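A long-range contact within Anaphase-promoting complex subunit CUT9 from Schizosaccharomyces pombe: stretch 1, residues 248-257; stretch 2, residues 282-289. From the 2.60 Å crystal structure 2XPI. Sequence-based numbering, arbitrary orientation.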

# COMPACT_ATOMS: atom_id res chain seq x y z
N ALA A 248 31.86 -14.66 2.35
CA ALA A 248 32.66 -13.50 2.73
C ALA A 248 33.67 -13.10 1.64
O ALA A 248 33.80 -11.91 1.31
CB ALA A 248 33.37 -13.77 4.05
N ASP A 249 34.38 -14.09 1.09
CA ASP A 249 35.36 -13.86 0.03
C ASP A 249 34.70 -13.33 -1.24
O ASP A 249 35.12 -12.30 -1.76
CB ASP A 249 36.15 -15.13 -0.28
CG ASP A 249 37.30 -15.37 0.69
OD1 ASP A 249 37.65 -14.41 1.44
OD2 ASP A 249 37.85 -16.50 0.71
N GLU A 250 33.69 -14.02 -1.74
CA GLU A 250 32.96 -13.60 -2.92
C GLU A 250 32.54 -12.12 -2.85
O GLU A 250 32.62 -11.41 -3.85
CB GLU A 250 31.71 -14.45 -3.11
CG GLU A 250 31.95 -15.89 -3.52
CD GLU A 250 30.65 -16.68 -3.52
OE1 GLU A 250 29.87 -16.57 -2.54
OE2 GLU A 250 30.39 -17.42 -4.50
N GLU A 251 32.09 -11.68 -1.68
CA GLU A 251 31.63 -10.30 -1.47
C GLU A 251 32.75 -9.28 -1.64
O GLU A 251 32.56 -8.25 -2.29
CB GLU A 251 30.98 -10.14 -0.10
CG GLU A 251 29.50 -10.53 -0.05
CD GLU A 251 28.98 -10.76 1.38
OE1 GLU A 251 29.76 -10.55 2.35
OE2 GLU A 251 27.79 -11.17 1.54
N TRP A 252 33.92 -9.56 -1.07
CA TRP A 252 35.07 -8.69 -1.25
C TRP A 252 35.57 -8.68 -2.69
O TRP A 252 35.88 -7.63 -3.23
CB TRP A 252 36.19 -9.06 -0.28
CG TRP A 252 35.98 -8.48 1.07
CD1 TRP A 252 35.38 -9.09 2.14
CD2 TRP A 252 36.33 -7.17 1.50
NE1 TRP A 252 35.35 -8.23 3.22
CE2 TRP A 252 35.93 -7.04 2.85
CE3 TRP A 252 36.95 -6.07 0.88
CZ2 TRP A 252 36.13 -5.87 3.58
CZ3 TRP A 252 37.15 -4.92 1.61
CH2 TRP A 252 36.74 -4.83 2.95
N ASP A 253 35.65 -9.85 -3.31
CA ASP A 253 36.08 -9.89 -4.70
C ASP A 253 35.08 -9.15 -5.60
O ASP A 253 35.45 -8.60 -6.64
CB ASP A 253 36.27 -11.33 -5.18
CG ASP A 253 36.28 -11.45 -6.71
OD1 ASP A 253 35.18 -11.47 -7.31
OD2 ASP A 253 37.39 -11.54 -7.30
N LEU A 254 33.82 -9.13 -5.20
CA LEU A 254 32.83 -8.45 -5.99
C LEU A 254 33.11 -6.96 -5.93
O LEU A 254 33.33 -6.34 -6.96
CB LEU A 254 31.41 -8.77 -5.53
CG LEU A 254 30.28 -8.03 -6.26
CD1 LEU A 254 30.24 -8.31 -7.76
CD2 LEU A 254 28.96 -8.40 -5.66
N VAL A 255 33.14 -6.36 -4.73
CA VAL A 255 33.27 -4.91 -4.66
C VAL A 255 34.62 -4.42 -5.14
O VAL A 255 34.75 -3.30 -5.64
CB VAL A 255 32.90 -4.28 -3.29
CG1 VAL A 255 32.07 -5.22 -2.46
CG2 VAL A 255 34.13 -3.79 -2.56
N LEU A 256 35.64 -5.26 -4.99
CA LEU A 256 36.97 -4.90 -5.44
C LEU A 256 37.07 -4.85 -6.96
O LEU A 256 37.86 -4.08 -7.49
CB LEU A 256 38.03 -5.83 -4.85
CG LEU A 256 38.88 -5.24 -3.72
CD1 LEU A 256 38.18 -4.06 -3.04
CD2 LEU A 256 39.28 -6.29 -2.69
N LYS A 257 36.24 -5.63 -7.64
CA LYS A 257 36.35 -5.74 -9.10
C LYS A 257 35.31 -4.89 -9.84
O LYS A 257 35.35 -4.75 -11.06
CB LYS A 257 36.28 -7.21 -9.53
N THR A 282 36.30 -9.00 9.41
CA THR A 282 37.53 -9.67 9.86
C THR A 282 38.57 -9.99 8.77
O THR A 282 39.77 -9.89 9.02
CB THR A 282 37.23 -10.97 10.69
OG1 THR A 282 36.90 -12.07 9.83
CG2 THR A 282 36.09 -10.73 11.69
N SER A 283 38.12 -10.36 7.58
CA SER A 283 39.02 -10.93 6.57
C SER A 283 39.96 -9.94 5.88
O SER A 283 41.07 -10.30 5.49
CB SER A 283 38.22 -11.72 5.52
OG SER A 283 37.07 -11.02 5.10
N HIS A 284 39.51 -8.70 5.73
CA HIS A 284 40.27 -7.69 5.03
C HIS A 284 40.40 -6.46 5.91
O HIS A 284 40.03 -5.35 5.52
CB HIS A 284 39.58 -7.31 3.73
CG HIS A 284 39.49 -8.43 2.75
ND1 HIS A 284 40.15 -8.41 1.54
CD2 HIS A 284 38.83 -9.61 2.80
CE1 HIS A 284 39.89 -9.53 0.89
NE2 HIS A 284 39.10 -10.28 1.63
N GLU A 285 40.94 -6.68 7.10
CA GLU A 285 41.05 -5.66 8.14
C GLU A 285 41.70 -4.36 7.66
O GLU A 285 41.44 -3.28 8.20
CB GLU A 285 41.85 -6.23 9.31
CG GLU A 285 41.50 -5.64 10.66
CD GLU A 285 41.42 -6.70 11.74
OE1 GLU A 285 40.83 -7.77 11.46
OE2 GLU A 285 41.94 -6.45 12.85
N ASP A 286 42.52 -4.49 6.63
CA ASP A 286 43.38 -3.43 6.13
C ASP A 286 42.68 -2.49 5.14
O ASP A 286 42.64 -1.27 5.34
CB ASP A 286 44.57 -4.11 5.47
CG ASP A 286 44.35 -5.61 5.29
OD1 ASP A 286 44.54 -6.38 6.27
OD2 ASP A 286 43.94 -6.03 4.18
N GLU A 287 42.14 -3.05 4.05
CA GLU A 287 41.37 -2.28 3.09
C GLU A 287 40.27 -1.57 3.85
O GLU A 287 39.89 -0.45 3.53
CB GLU A 287 40.74 -3.20 2.04
CG GLU A 287 41.72 -3.79 1.05
CD GLU A 287 42.05 -5.24 1.35
OE1 GLU A 287 42.00 -5.64 2.54
OE2 GLU A 287 42.38 -5.99 0.40
N LEU A 288 39.78 -2.25 4.88
CA LEU A 288 38.65 -1.76 5.65
C LEU A 288 39.02 -0.61 6.58
O LEU A 288 38.17 0.20 6.93
CB LEU A 288 38.03 -2.90 6.45
CG LEU A 288 36.61 -2.66 6.97
CD1 LEU A 288 35.61 -3.03 5.90
CD2 LEU A 288 36.34 -3.46 8.21
N ARG A 289 40.28 -0.53 6.99
CA ARG A 289 40.70 0.49 7.95
C ARG A 289 40.99 1.82 7.29
O ARG A 289 40.89 2.86 7.93
CB ARG A 289 41.92 0.04 8.75
CG ARG A 289 43.22 -0.01 7.94
CD ARG A 289 44.47 -0.04 8.83
NE ARG A 289 45.69 -0.32 8.07
CZ ARG A 289 46.18 0.46 7.10
NH1 ARG A 289 45.55 1.57 6.76
NH2 ARG A 289 47.30 0.11 6.48

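The first rule of this contact is economy: one helix offers a single large aromatic side chain, and nearly everything else arranges itself around it. Along residues 248-257 the backbone is helical, with Trp 252 N bonded weakly to Ala 248 O and Leu 256 N to Trp 252 O at 3.0 Å, so the side chains that can reach across recur about one turn apart. Ala 248 points toward the other stretch, but its small side chain stops short of contact. Asp 249 starts out sideways and its end comes nearer, bringing OD1 to 4.4 Å from His 284 NE2, at the edge of the imidazole. That is too long for a hydrogen bond, and it leaves the acid beside the ring rather than holding it.

Glu 250 and Glu 251 are out of reach, and the next turn belongs to Trp 252. Its indole lies against His 284 in an offset stack: the five-membered ring and the imidazole have centroids 3.9 Å apart and planes only 10° from parallel, with Trp 252 CG 3.5 Å from His 284 CD2. Alongside the stack, each ring also meets the other residue's CB. His 284 CB sits 3.6 Å from the centroid of the Trp 252 six-membered ring, almost on its normal, while Trp 252 CB lies 4.0 Å from the centroid of the His 284 ring, over its face. Each residue thus uses both its ring and its CB, a compact way to cover a large aromatic surface.

Other residues of the second stretch meet the indole around this stack. At its edge, Trp 252 CH2 meets Leu 288 CD1 at 3.6 Å, an apolar contact with a buried leucine whose end approaches although its CA-to-CB bond points sideways. Glu 287 contributes its aliphatic part, CB lying 4.0 Å from Trp 252 CZ3. Near the pyrrole nitrogen, Ser 283 OG is 3.8 Å from Trp 252 NE1; both atoms find hydrogen bonds elsewhere in the structure.

Asp 253, Leu 254 and Val 255 make no contact here. One turn beyond the tryptophan, Leu 256 adds a loose, exposed margin, its CD2 4.4 Å from Glu 287 OE2. Glu 287 OE2 also accepts a weak but nearly straight hydrogen bond from His 284 ND1, at 3.5 Å, linking two residues that both touch Trp 252. No hydrogen bond crosses between the stretches, and the two helix axes come no closer than 12.9 Å; the stack itself joins the first helix to His 284, in the loop just before the second.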